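Local coordinates for predicted metal-dependent hydrolase of the TIM-barrel fold (Lactobacillus casei, PDB 2QPX), which is of unknown function but binds zinc and is probably a metal-dependent hydrolase of the amidohydrolase family, built on a TIM-barrel fold, at residues Met2-Glu7 / Ala336-Phe341; Asp10-Leu15 / Ile359-Ser364; Met223-His228 / Lys256-Val261; Ala272-Ser277 / Val305-Tyr310. All blocks are in the same frame, centred on the assembly; numbering follows the deposited sequence. Where two conformers were deposited one is given.

Contact 1 of 4, residues Met2-Glu7 / Ala336-Phe341; sequences MDDLSE and ALVAHF. With EDO (1,2-ethanediol), chain M.
Leu5 and Phe341 make the closest apolar meeting between the N-terminal stretch Met2-Glu7 and the helical turn Ala336-Phe341. Followed outward, the Leu5 side chain starts from a CB that heads toward the helix; CG then sits anti to the carbonyl carbon (chi1 -78°), and of the two methyls it is CD1 that reaches Phe341, 3.5 Å from its CB. CD1 also lies 3.9 Å from Phe341 C, so the leucine touches the root of the phenylalanine and not its ring. That ring leads away from the contact and carries CD2 of its chain neighbour His340 over the centre of one face. Val338 supplies the second patch: its CG2 lies 3.9 Å from Ser6 CA, while its CG1 lies 4.1 Å from Ser6 N. Asp4, just ahead of the turn into the helix that holds Ser6, makes a capping bond: its OD1 accepts from Ser6 N at 3.1 Å, the donor coming from above the carboxylate plane. An ethanediol lies near Val338 CG2, with its O1 2.9 Å from Ser6 OG. Beyond the two segments, Leu5 N bonds Asn342 OD1 and Asp3 forms a salt bridge with Lys352. Between the segments themselves the contact is apolar, so directional bonds from this end run to Asn342 and Lys352, while the Asp4 cap acts within the N-terminal segment itself.

Contact 2 of 4, residues Asp10-Leu15 / Ile359-Ser364; sequences DQVPLL and ICWQTS. With EDO (1,2-ethanediol), chain F.
Leu15 and Cys360 join the two backbones where strand 14-19 begins beside helix 349-367: Leu15 N donates to Cys360 O at 2.9 Å and 168°. A wider, pi-type turn spans residues 359-362 of the helix, and this carbonyl also receives a CA-H...O contact from Leu14 CA at 3.4 Å, so strand start and helix meet through main chain as well as side chains. Among the side chains, Val12 CG1, in the conformer given, lies against Cys360 CB, and Leu14 CD2 reaches the same CB. Trp361 CG stands between its own backbone N and carbonyl carbon (chi1 61°), and Pro13 lies alongside the indole, its CG over one face of the five-membered ring, 4.0 Å from the centroid, in a CH-pi contact. Gln362 CB takes the opposite face and Val12 CG1 the edge, while NE1 bonds Asn357 OD1. An alanine in place of Trp361 removes the indole, which would probably open a gap beside Pro13 CG and leave Asn357 OD1 without its mate. Pro13 O, 3.2 Å from Trp361 CD1, is buried without a hydrogen-bonding partner. One water lies 2.7 Å from both Leu15 O and Ser364 OG. Around this contact, helix 323-342 packs on Leu14 and Cys360, strand 95-101 pairs with the chain at Leu14 and touches Leu15, and strand 313-314 meets Ser364.

Contact 3 of 4, residues Met223-His228 / Lys256-Val261; sequences MPLQFH and KGLKVV
Leu225 and Val260, and next to them Gln226 and Val261, pair as parallel strands through three main-chain bonds: Leu225 N to Lys259 O at 2.8 Å, Val261 N to Leu225 O, and Phe227 N to Val261 O. The first and third run nearly along the C=O axis, whereas the middle donor is tilted 31° from the carbonyl plane. Before the paired residues a water bridges the two segments, donating to Met223 O and accepting from Lys259 N. On the face of Leu225 and Val260, Leu225 CD2 meets Leu258 CD2 at 4.2 Å. Val260 CG1, anti to its backbone N (chi1 174°), approaches CD1 of the Phe227 ring at 3.9 Å, and the two side chains cross obliquely. On the face of Gln226 and Val261, Val261 CG2 touches Pro224 CB at 4.1 Å. Gln226 extends beyond CG; its NE2 bonds Tyr368 OH and its OE1 is hydrogen-bonded to His18 ND1, consistent with a second-shell residue that positions this zinc ligand. In the conformer given, Lys259 NZ forms a salt bridge with Asp222. Strand 225-229, helix 247-253 and strand 260-264 form a beta-alpha-beta unit of the TIM barrel, and His228, a ligand of the second zinc with the carboxylated Lys167 and His264, follows directly from this pairing, as in amidohydrolases, whose metals sit at the C-terminal ends of the barrel strands.

Contact 4 of 4, residues Ala272-Ser277 / Val305-Tyr310; sequences AGYLAS and VELAPY
Gly273 and Ala308 mark the closest backbone approach between helix 269-278, an outer helix of the TIM barrel, and the loop that leads from helix 297-304 to strand 313-314. The glycine lets the loop come in: Ala308 CB rests 3.8 Å from Gly273 CA and 3.7 Å from Gly273 O. One helical turn on, Ala276 O lies 3.8 Å from Pro309 CD, with Ala276 CB also near that ring carbon. Leu307 and Tyr274 run alongside each other in the same direction, and Leu307 CD1 meets the edge of the tyrosine ring at CD1, 4.0 Å away. The second subunit, another copy of the protein, closes over this region: its Gly232 O accepts from Tyr274 OH, its Tyr45 bonds Ala276 O and its Arg53 bonds Leu307 O. Ser277 CB approaches that same Leu307 O at 3.4 Å, while its OG, between backbone N and carbonyl carbon (chi1 83°), turns back to donate to a lone pair of Tyr274 O at 2.7 Å.

Overall arrangement
Contacts 1 and 2 tie the chain's N-terminal end to its last long helices: they share helix 6-11, their segments alternate along the chain, and they touch where Leu337 CD1 packs on Cys360 SG, with centres 15 Å apart. Contacts 3 and 4 lie within the long span these two enclose and follow in series, strand 260-264 leading on to helix 269-278; their centres are 16 Å apart without touching. Tyr310 brings contact 4 to contacts 1 and 2, through His340, Phe341 and Ile359. Contacts 1, 2 and 4 thus form a connected region, while contact 3 holds the zinc ligand His228, and the strand that opens in contact 2 leads to the ligand His18.

Contact 1 of 4, residues Met2-Glu7 / Ala336-Phe341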
loop_
_atom_site.group_PDB
_atom_site.type_symbol
_atom_site.label_atom_id
_atom_site.label_comp_id
_atom_site.label_asym_id
_atom_site.label_seq_id
_atom_site.Cartn_x
_atom_site.Cartn_y
_atom_site.Cartn_z
HETATM N N MSE A 2 25.868 -14.154 -4.041
HETATM C CA MSE A 2 25.431 -13.464 -5.254
HETATM C C MSE A 2 25.578 -14.411 -6.421
HETATM O O MSE A 2 26.678 -14.847 -6.753
HETATM C CB MSE A 2 26.263 -12.214 -5.503
HETATM C CG MSE A 2 25.867 -11.406 -6.746
HETATM SE SE MSE A 2 24.057 -10.609 -6.827
HETATM C CE MSE A 2 24.102 -9.528 -5.106
ATOM N N ASP A 3 24.468 -14.709 -7.068
ATOM C CA ASP A 3 24.475 -15.671 -8.136
ATOM C C ASP A 3 24.135 -14.966 -9.424
ATOM O O ASP A 3 23.854 -13.766 -9.415
ATOM C CB ASP A 3 23.501 -16.777 -7.801
ATOM C CG ASP A 3 23.992 -17.642 -6.637
ATOM O OD1 ASP A 3 24.943 -18.417 -6.841
ATOM O OD2 ASP A 3 23.430 -17.577 -5.521
ATOM N N ASP A 4 24.229 -15.688 -10.534
ATOM C CA ASP A 4 23.724 -15.186 -11.802
ATOM C C ASP A 4 22.840 -16.225 -12.424
ATOM O O ASP A 4 23.271 -17.155 -13.106
ATOM C CB ASP A 4 24.750 -14.748 -12.834
ATOM C CG ASP A 4 24.049 -14.060 -14.049
ATOM O OD1 ASP A 4 22.780 -13.831 -14.028
ATOM O OD2 ASP A 4 24.733 -13.730 -14.998
ATOM N N LEU A 5 21.558 -16.020 -12.198
ATOM C CA LEU A 5 20.556 -16.980 -12.580
ATOM C C LEU A 5 19.961 -16.780 -13.966
ATOM O O LEU A 5 19.055 -17.521 -14.345
ATOM C CB LEU A 5 19.442 -16.913 -11.513
ATOM C CG LEU A 5 19.905 -17.668 -10.262
ATOM C CD1 LEU A 5 19.232 -17.162 -9.022
ATOM C CD2 LEU A 5 19.695 -19.165 -10.450
ATOM N N SER A 6 20.439 -15.795 -14.725
ATOM C CA SER A 6 19.847 -15.467 -16.030
ATOM C C SER A 6 19.748 -16.690 -16.942
ATOM O O SER A 6 18.705 -16.974 -17.510
ATOM C CB SER A 6 20.633 -14.340 -16.723
ATOM O OG SER A 6 19.884 -13.753 -17.774
ATOM N N GLU A 7 20.851 -17.413 -17.109
ATOM C CA GLU A 7 20.837 -18.542 -18.039
ATOM C C GLU A 7 19.903 -19.671 -17.564
ATOM O O GLU A 7 19.158 -20.255 -18.342
ATOM C CB GLU A 7 22.294 -18.981 -18.253
ATOM C CG GLU A 7 22.527 -20.269 -18.954
ATOM C CD GLU A 7 24.033 -20.531 -19.059
ATOM O OE1 GLU A 7 24.727 -19.677 -19.662
ATOM O OE2 GLU A 7 24.512 -21.551 -18.500
ATOM N N ALA A 336 11.978 -10.528 -13.257
ATOM C CA ALA A 336 11.768 -10.320 -11.818
ATOM C C ALA A 336 12.433 -11.415 -11.008
ATOM O O ALA A 336 12.986 -11.149 -9.925
ATOM C CB ALA A 336 10.272 -10.226 -11.500
ATOM N N LEU A 337 12.322 -12.653 -11.466
ATOM C CA LEU A 337 12.907 -13.765 -10.746
ATOM C C LEU A 337 14.429 -13.635 -10.678
ATOM O O LEU A 337 15.023 -13.842 -9.615
ATOM C CB LEU A 337 12.548 -15.073 -11.392
ATOM C CG LEU A 337 11.081 -15.496 -11.403
ATOM C CD1 LEU A 337 10.928 -16.772 -12.264
ATOM C CD2 LEU A 337 10.557 -15.712 -9.998
ATOM N N VAL A 338 15.058 -13.305 -11.809
ATOM C CA VAL A 338 16.529 -13.121 -11.784
ATOM C C VAL A 338 16.950 -12.017 -10.833
ATOM O O VAL A 338 17.883 -12.195 -10.055
ATOM C CB VAL A 338 17.067 -12.813 -13.198
ATOM C CG1 VAL A 338 18.581 -12.478 -13.199
ATOM C CG2 VAL A 338 16.781 -13.974 -14.143
ATOM N N ALA A 339 16.259 -10.875 -10.878
ATOM C CA ALA A 339 16.606 -9.722 -10.068
ATOM C C ALA A 339 16.409 -10.045 -8.594
ATOM O O ALA A 339 17.182 -9.624 -7.766
ATOM C CB ALA A 339 15.771 -8.500 -10.463
ATOM N N HIS A 340 15.388 -10.829 -8.275
ATOM C CA HIS A 340 15.097 -11.157 -6.889
ATOM C C HIS A 340 16.094 -12.164 -6.331
ATOM O O HIS A 340 16.640 -11.997 -5.226
ATOM C CB HIS A 340 13.693 -11.750 -6.765
ATOM C CG HIS A 340 13.300 -12.054 -5.347
ATOM N ND1 HIS A 340 12.878 -11.076 -4.464
ATOM C CD2 HIS A 340 13.331 -13.212 -4.643
ATOM C CE1 HIS A 340 12.613 -11.641 -3.298
ATOM N NE2 HIS A 340 12.872 -12.935 -3.375
ATOM N N PHE A 341 16.272 -13.247 -7.048
ATOM C CA PHE A 341 17.053 -14.345 -6.528
ATOM C C PHE A 341 18.562 -14.164 -6.648
ATOM O O PHE A 341 19.297 -14.752 -5.833
ATOM C CB PHE A 341 16.643 -15.666 -7.147
ATOM C CG PHE A 341 15.306 -16.153 -6.660
ATOM C CD1 PHE A 341 15.151 -16.616 -5.369
ATOM C CD2 PHE A 341 14.192 -16.079 -7.474
ATOM C CE1 PHE A 341 13.894 -17.024 -4.912
ATOM C CE2 PHE A 341 12.958 -16.488 -7.038
ATOM C CZ PHE A 341 12.802 -16.962 -5.761
HETATM C C1 EDO M . 15.739 -14.845 -17.837
HETATM O O1 EDO M . 17.094 -14.434 -18.010
HETATM C C2 EDO M . 14.928 -13.648 -18.259
HETATM O O2 EDO M . 15.398 -12.515 -17.530
#

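Contact 2 of 4, residues Asp10-Leu15 / Ile359-Ser364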
loop_
_atom_site.group_PDB
_atom_site.type_symbol
_atom_site.label_atom_id
_atom_site.label_comp_id
_atom_site.label_asym_id
_atom_site.label_seq_id
_atom_site.Cartn_x
_atom_site.Cartn_y
_atom_site.Cartn_z
ATOM N N ASP A 10 16.313 -18.522 -18.158
ATOM C CA ASP A 10 15.993 -18.615 -19.573
ATOM C C ASP A 10 15.413 -19.983 -19.962
ATOM O O ASP A 10 14.500 -20.071 -20.784
ATOM C CB ASP A 10 17.248 -18.371 -20.444
ATOM C CG ASP A 10 17.608 -16.928 -20.570
ATOM O OD1 ASP A 10 16.766 -16.036 -20.302
ATOM O OD2 ASP A 10 18.764 -16.669 -20.970
ATOM N N GLN A 11 15.945 -21.045 -19.374
ATOM C CA GLN A 11 15.532 -22.384 -19.741
ATOM C C GLN A 11 14.401 -22.979 -18.894
ATOM O O GLN A 11 13.928 -24.085 -19.177
ATOM C CB GLN A 11 16.737 -23.341 -19.794
ATOM C CG GLN A 11 17.447 -23.562 -18.498
ATOM C CD GLN A 11 16.740 -24.570 -17.608
ATOM O OE1 GLN A 11 16.552 -25.718 -18.015
ATOM N NE2 GLN A 11 16.343 -24.145 -16.380
ATOM N N VAL A 12 13.945 -22.270 -17.847
ATOM C CA VAL A 12 12.918 -22.803 -16.963
ATOM C C VAL A 12 11.553 -22.858 -17.680
ATOM O O VAL A 12 11.116 -21.877 -18.245
ATOM C CB VAL A 12 12.824 -21.952 -15.667
ATOM C CG1 VAL A 12 11.614 -22.355 -14.831
ATOM C CG2 VAL A 12 14.123 -22.037 -14.842
ATOM N N PRO A 13 10.885 -24.008 -17.662
ATOM C CA PRO A 13 9.551 -24.061 -18.264
ATOM C C PRO A 13 8.485 -23.302 -17.455
ATOM O O PRO A 13 8.641 -23.076 -16.252
ATOM C CB PRO A 13 9.235 -25.546 -18.282
ATOM C CG PRO A 13 10.198 -26.169 -17.393
ATOM C CD PRO A 13 11.327 -25.325 -17.155
ATOM N N LEU A 14 7.428 -22.915 -18.153
ATOM C CA LEU A 14 6.293 -22.190 -17.525
ATOM C C LEU A 14 5.030 -22.972 -17.687
ATOM O O LEU A 14 4.688 -23.381 -18.800
ATOM C CB LEU A 14 6.110 -20.799 -18.181
ATOM C CG LEU A 14 7.283 -19.823 -18.063
ATOM C CD1 LEU A 14 7.074 -18.623 -19.001
ATOM C CD2 LEU A 14 7.514 -19.372 -16.589
ATOM N N LEU A 15 4.310 -23.150 -16.579
ATOM C CA LEU A 15 2.946 -23.677 -16.622
ATOM C C LEU A 15 2.069 -22.464 -16.335
ATOM O O LEU A 15 2.070 -21.959 -15.210
ATOM C CB LEU A 15 2.738 -24.789 -15.597
ATOM C CG LEU A 15 1.521 -25.694 -15.805
ATOM C CD1 LEU A 15 1.461 -26.831 -14.746
ATOM C CD2 LEU A 15 0.144 -24.916 -15.877
ATOM N N ILE A 359 7.904 -21.948 -8.561
ATOM C CA ILE A 359 7.081 -20.814 -8.966
ATOM C C ILE A 359 6.645 -20.907 -10.445
ATOM O O ILE A 359 5.483 -20.659 -10.782
ATOM C CB ILE A 359 7.825 -19.512 -8.714
ATOM C CG1 ILE A 359 8.129 -19.324 -7.208
ATOM C CG2 ILE A 359 7.060 -18.302 -9.254
ATOM C CD1 ILE A 359 9.151 -18.200 -6.866
ATOM N N CYS A 360 7.597 -21.275 -11.323
ATOM C CA CYS A 360 7.357 -21.249 -12.743
ATOM C C CYS A 360 6.444 -22.385 -13.255
ATOM O O CYS A 360 5.670 -22.186 -14.199
ATOM C CB CYS A 360 8.708 -21.201 -13.483
ATOM S SG CYS A 360 9.511 -19.626 -13.352
ATOM N N TRP A 361 6.566 -23.571 -12.666
ATOM C CA TRP A 361 5.836 -24.713 -13.160
ATOM C C TRP A 361 5.491 -25.793 -12.130
ATOM O O TRP A 361 4.473 -26.463 -12.255
ATOM C CB TRP A 361 6.587 -25.388 -14.347
ATOM C CG TRP A 361 7.944 -25.900 -13.968
ATOM C CD1 TRP A 361 9.103 -25.203 -13.936
ATOM C CD2 TRP A 361 8.251 -27.227 -13.510
ATOM N NE1 TRP A 361 10.133 -26.009 -13.476
ATOM C CE2 TRP A 361 9.629 -27.256 -13.214
ATOM C CE3 TRP A 361 7.488 -28.388 -13.316
ATOM C CZ2 TRP A 361 10.259 -28.394 -12.711
ATOM C CZ3 TRP A 361 8.122 -29.525 -12.801
ATOM C CH2 TRP A 361 9.484 -29.512 -12.513
ATOM N N GLN A 362 6.379 -26.028 -11.169
ATOM C CA GLN A 362 6.258 -27.229 -10.383
ATOM C C GLN A 362 5.115 -27.190 -9.359
ATOM O O GLN A 362 4.403 -28.183 -9.185
ATOM C CB GLN A 362 7.590 -27.568 -9.721
ATOM C CG GLN A 362 7.618 -28.892 -9.009
ATOM C CD GLN A 362 8.870 -29.054 -8.162
ATOM O OE1 GLN A 362 9.265 -28.144 -7.415
ATOM N NE2 GLN A 362 9.471 -30.214 -8.241
ATOM N N THR A 363 4.930 -26.052 -8.706
ATOM C CA THR A 363 3.793 -25.946 -7.780
ATOM C C THR A 363 2.466 -26.107 -8.536
ATOM O O THR A 363 1.596 -26.861 -8.121
ATOM C CB THR A 363 3.850 -24.643 -6.983
ATOM O OG1 THR A 363 5.090 -24.577 -6.270
ATOM C CG2 THR A 363 2.662 -24.531 -6.024
ATOM N N SER A 364 2.309 -25.403 -9.667
ATOM C CA SER A 364 1.088 -25.534 -10.444
ATOM C C SER A 364 0.910 -26.951 -10.988
ATOM O O SER A 364 -0.191 -27.472 -11.033
ATOM C CB SER A 364 1.028 -24.506 -11.571
ATOM O OG SER A 364 0.835 -23.206 -11.037
HETATM C C1 EDO F . 6.664 -28.464 -5.398
HETATM O O1 EDO F . 5.305 -28.912 -5.457
HETATM C C2 EDO F . 6.678 -26.950 -5.504
HETATM O O2 EDO F . 5.806 -26.418 -4.464
HETATM O O HOH W 1 2.482 -21.599 -12.541
#

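Contact 3 of 4, residues Met223-His228 / Lys256-Val261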
loop_
_atom_site.group_PDB
_atom_site.type_symbol
_atom_site.label_atom_id
_atom_site.label_comp_id
_atom_site.label_asym_id
_atom_site.label_seq_id
_atom_site.Cartn_x
_atom_site.Cartn_y
_atom_site.Cartn_z
HETATM N N MSE A 223 -9.649 -30.250 -7.047
HETATM C CA MSE A 223 -9.113 -29.317 -8.030
HETATM C C MSE A 223 -9.154 -27.896 -7.448
HETATM O O MSE A 223 -9.997 -27.619 -6.587
HETATM C CB MSE A 223 -9.861 -29.421 -9.345
HETATM C CG MSE A 223 -9.961 -30.855 -9.821
HETATM SE SE MSE A 223 -10.477 -31.003 -11.689
HETATM C CE MSE A 223 -12.164 -30.097 -11.696
ATOM N N PRO A 224 -8.257 -27.004 -7.893
ATOM C CA PRO A 224 -8.241 -25.676 -7.311
ATOM C C PRO A 224 -9.401 -24.772 -7.677
ATOM O O PRO A 224 -10.042 -24.979 -8.726
ATOM C CB PRO A 224 -6.939 -25.083 -7.851
ATOM C CG PRO A 224 -6.113 -26.279 -8.250
ATOM C CD PRO A 224 -7.093 -27.187 -8.782
ATOM N N LEU A 225 -9.620 -23.779 -6.810
ATOM C CA LEU A 225 -10.597 -22.707 -7.060
ATOM C C LEU A 225 -9.830 -21.399 -7.108
ATOM O O LEU A 225 -9.262 -20.958 -6.118
ATOM C CB LEU A 225 -11.673 -22.639 -5.970
ATOM C CG LEU A 225 -12.661 -21.470 -6.032
ATOM C CD1 LEU A 225 -13.424 -21.441 -7.374
ATOM C CD2 LEU A 225 -13.605 -21.569 -4.776
ATOM N N GLN A 226 -9.860 -20.790 -8.285
ATOM C CA GLN A 226 -9.225 -19.503 -8.532
ATOM C C GLN A 226 -10.223 -18.380 -8.274
ATOM O O GLN A 226 -11.415 -18.502 -8.601
ATOM C CB GLN A 226 -8.811 -19.405 -9.992
ATOM C CG GLN A 226 -7.963 -20.546 -10.514
ATOM C CD GLN A 226 -7.644 -20.407 -12.016
ATOM O OE1 GLN A 226 -8.356 -19.693 -12.733
ATOM N NE2 GLN A 226 -6.600 -21.121 -12.498
ATOM N N PHE A 227 -9.733 -17.262 -7.720
ATOM C CA PHE A 227 -10.495 -16.011 -7.598
ATOM C C PHE A 227 -9.731 -14.880 -8.263
ATOM O O PHE A 227 -8.566 -14.627 -7.935
ATOM C CB PHE A 227 -10.676 -15.607 -6.137
ATOM C CG PHE A 227 -11.671 -16.435 -5.397
ATOM C CD1 PHE A 227 -11.315 -17.643 -4.832
ATOM C CD2 PHE A 227 -12.973 -15.979 -5.225
ATOM C CE1 PHE A 227 -12.226 -18.376 -4.108
ATOM C CE2 PHE A 227 -13.875 -16.716 -4.498
ATOM C CZ PHE A 227 -13.508 -17.916 -3.929
ATOM N N HIS A 228 -10.408 -14.102 -9.102
ATOM C CA HIS A 228 -9.844 -12.780 -9.455
ATOM C C HIS A 228 -9.713 -11.945 -8.203
ATOM O O HIS A 228 -10.686 -11.831 -7.472
ATOM C CB HIS A 228 -10.770 -12.064 -10.453
ATOM C CG HIS A 228 -10.266 -10.723 -10.866
ATOM N ND1 HIS A 228 -9.557 -10.531 -12.030
ATOM C CD2 HIS A 228 -10.339 -9.511 -10.254
ATOM C CE1 HIS A 228 -9.206 -9.250 -12.110
ATOM N NE2 HIS A 228 -9.665 -8.620 -11.042
ATOM N N LYS A 256 -10.308 -27.525 5.467
ATOM C CA LYS A 256 -11.034 -28.662 4.927
ATOM C C LYS A 256 -10.449 -29.190 3.627
ATOM O O LYS A 256 -10.939 -30.152 3.081
ATOM C CB LYS A 256 -12.506 -28.302 4.700
ATOM C CG LYS A 256 -13.212 -27.961 5.989
ATOM C CD LYS A 256 -14.712 -27.888 5.795
ATOM C CE LYS A 256 -15.469 -27.991 7.108
ATOM N NZ LYS A 256 -16.849 -27.450 6.914
ATOM N N GLY A 257 -9.432 -28.515 3.098
ATOM C CA GLY A 257 -8.750 -29.012 1.944
ATOM C C GLY A 257 -8.981 -28.233 0.666
ATOM O O GLY A 257 -8.466 -28.628 -0.363
ATOM N N LEU A 258 -9.754 -27.147 0.700
ATOM C CA LEU A 258 -9.977 -26.350 -0.510
ATOM C C LEU A 258 -8.704 -25.620 -0.882
ATOM O O LEU A 258 -8.132 -24.912 -0.065
ATOM C CB LEU A 258 -11.112 -25.333 -0.315
ATOM C CG LEU A 258 -11.524 -24.512 -1.547
ATOM C CD1 LEU A 258 -12.228 -25.409 -2.546
ATOM C CD2 LEU A 258 -12.415 -23.308 -1.108
ATOM N N LYS A 259 -8.281 -25.828 -2.124
ATOM C CA LYS A 259 -7.100 -25.157 -2.656
ATOM C C LYS A 259 -7.534 -23.888 -3.382
ATOM O O LYS A 259 -8.196 -23.944 -4.401
ATOM C CB LYS A 259 -6.315 -26.136 -3.537
ATOM C CG LYS A 259 -5.692 -27.270 -2.708
ATOM C CD LYS A 259 -5.707 -28.598 -3.427
ATOM C CE LYS A 259 -4.968 -29.622 -2.580
ATOM N NZ LYS A 259 -4.720 -30.869 -3.283
ATOM N N VAL A 260 -7.210 -22.748 -2.778
ATOM C CA VAL A 260 -7.671 -21.445 -3.264
ATOM C C VAL A 260 -6.482 -20.724 -3.891
ATOM O O VAL A 260 -5.378 -20.697 -3.318
ATOM C CB VAL A 260 -8.232 -20.596 -2.111
ATOM C CG1 VAL A 260 -8.585 -19.155 -2.552
ATOM C CG2 VAL A 260 -9.440 -21.300 -1.467
ATOM N N VAL A 261 -6.713 -20.173 -5.082
ATOM C CA VAL A 261 -5.672 -19.430 -5.813
ATOM C C VAL A 261 -6.123 -18.016 -6.081
ATOM O O VAL A 261 -7.144 -17.789 -6.721
ATOM C CB VAL A 261 -5.249 -20.096 -7.101
ATOM C CG1 VAL A 261 -3.957 -19.446 -7.622
ATOM C CG2 VAL A 261 -5.052 -21.601 -6.903
HETATM O O HOH W 2 -9.687 -27.669 -3.809
#

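Contact 4 of 4, residues Ala272-Ser277 / Val305-Tyr310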
loop_
_atom_site.group_PDB
_atom_site.type_symbol
_atom_site.label_atom_id
_atom_site.label_comp_id
_atom_site.label_asym_id
_atom_site.label_seq_id
_atom_site.Cartn_x
_atom_site.Cartn_y
_atom_site.Cartn_z
ATOM N N ALA A 272 -2.046 -10.660 -0.128
ATOM C CA ALA A 272 -2.130 -12.023 -0.622
ATOM C C ALA A 272 -0.970 -12.873 -0.111
ATOM O O ALA A 272 -1.185 -13.976 0.317
ATOM C CB ALA A 272 -2.148 -12.038 -2.171
ATOM N N GLY A 273 0.250 -12.343 -0.135
ATOM C CA GLY A 273 1.412 -13.078 0.348
ATOM C C GLY A 273 1.359 -13.333 1.839
ATOM O O GLY A 273 1.736 -14.414 2.308
ATOM N N TYR A 274 0.902 -12.340 2.591
ATOM C CA TYR A 274 0.605 -12.521 4.014
ATOM C C TYR A 274 -0.374 -13.680 4.217
ATOM O O TYR A 274 -0.117 -14.590 5.029
ATOM C CB TYR A 274 0.094 -11.215 4.654
ATOM C CG TYR A 274 -0.585 -11.498 5.969
ATOM C CD1 TYR A 274 0.148 -11.841 7.079
ATOM C CD2 TYR A 274 -1.976 -11.562 6.038
ATOM C CE1 TYR A 274 -0.501 -12.223 8.256
ATOM C CE2 TYR A 274 -2.624 -11.912 7.200
ATOM C CZ TYR A 274 -1.891 -12.236 8.297
ATOM O OH TYR A 274 -2.538 -12.611 9.456
ATOM N N LEU A 275 -1.495 -13.665 3.493
ATOM C CA LEU A 275 -2.472 -14.733 3.627
ATOM C C LEU A 275 -1.873 -16.122 3.320
ATOM O O LEU A 275 -2.141 -17.083 4.027
ATOM C CB LEU A 275 -3.712 -14.489 2.785
ATOM C CG LEU A 275 -4.561 -13.306 3.204
ATOM C CD1 LEU A 275 -5.537 -13.007 2.052
ATOM C CD2 LEU A 275 -5.301 -13.623 4.519
ATOM N N ALA A 276 -0.979 -16.187 2.337
ATOM C CA ALA A 276 -0.321 -17.426 1.974
ATOM C C ALA A 276 0.545 -17.941 3.129
ATOM O O ALA A 276 0.717 -19.123 3.280
ATOM C CB ALA A 276 0.496 -17.255 0.698
ATOM N N SER A 277 1.087 -17.035 3.924
ATOM C CA SER A 277 1.942 -17.366 5.053
ATOM C C SER A 277 1.206 -17.898 6.272
ATOM O O SER A 277 1.846 -18.482 7.142
ATOM C CB SER A 277 2.819 -16.164 5.452
ATOM O OG SER A 277 2.162 -15.211 6.299
ATOM N N VAL A 305 6.532 -11.331 -2.098
ATOM C CA VAL A 305 7.190 -12.438 -1.396
ATOM C C VAL A 305 7.886 -12.057 -0.090
ATOM O O VAL A 305 8.651 -12.842 0.472
ATOM C CB VAL A 305 8.177 -13.171 -2.351
ATOM C CG1 VAL A 305 7.438 -13.772 -3.551
ATOM C CG2 VAL A 305 9.344 -12.293 -2.805
ATOM N N GLU A 306 7.628 -10.867 0.435
ATOM C CA GLU A 306 8.221 -10.471 1.721
ATOM C C GLU A 306 7.888 -11.449 2.846
ATOM O O GLU A 306 8.759 -11.773 3.668
ATOM C CB GLU A 306 7.775 -9.034 2.066
ATOM C CG GLU A 306 8.459 -8.018 1.205
ATOM C CD GLU A 306 7.878 -6.627 1.271
ATOM O OE1 GLU A 306 6.790 -6.432 1.851
ATOM O OE2 GLU A 306 8.533 -5.686 0.730
ATOM N N LEU A 307 6.651 -11.946 2.886
ATOM C CA LEU A 307 6.220 -12.910 3.888
ATOM C C LEU A 307 5.801 -14.251 3.334
ATOM O O LEU A 307 5.729 -15.197 4.061
ATOM C CB LEU A 307 5.022 -12.379 4.694
ATOM C CG LEU A 307 5.228 -11.128 5.541
ATOM C CD1 LEU A 307 3.925 -10.748 6.255
ATOM C CD2 LEU A 307 6.373 -11.295 6.521
ATOM N N ALA A 308 5.475 -14.351 2.055
ATOM C CA ALA A 308 4.951 -15.604 1.532
ATOM C C ALA A 308 6.006 -16.690 1.497
ATOM O O ALA A 308 7.181 -16.422 1.219
ATOM C CB ALA A 308 4.464 -15.394 0.059
ATOM N N PRO A 309 5.570 -17.948 1.574
ATOM C CA PRO A 309 6.476 -19.020 1.166
ATOM C C PRO A 309 6.668 -18.977 -0.355
ATOM O O PRO A 309 5.717 -18.758 -1.094
ATOM C CB PRO A 309 5.717 -20.288 1.547
ATOM C CG PRO A 309 4.636 -19.841 2.491
ATOM C CD PRO A 309 4.276 -18.492 1.994
ATOM N N TYR A 310 7.878 -19.275 -0.801
ATOM C CA TYR A 310 8.160 -19.273 -2.222
ATOM C C TYR A 310 7.400 -20.390 -2.941
ATOM O O TYR A 310 7.184 -20.307 -4.150
ATOM C CB TYR A 310 9.691 -19.394 -2.478
ATOM C CG TYR A 310 10.431 -18.119 -2.160
ATOM C CD1 TYR A 310 10.409 -17.031 -3.028
ATOM C CD2 TYR A 310 11.210 -17.997 -1.003
ATOM C CE1 TYR A 310 11.086 -15.833 -2.727
ATOM C CE2 TYR A 310 11.879 -16.824 -0.704
ATOM C CZ TYR A 310 11.843 -15.746 -1.564
ATOM O OH TYR A 310 12.526 -14.593 -1.280
#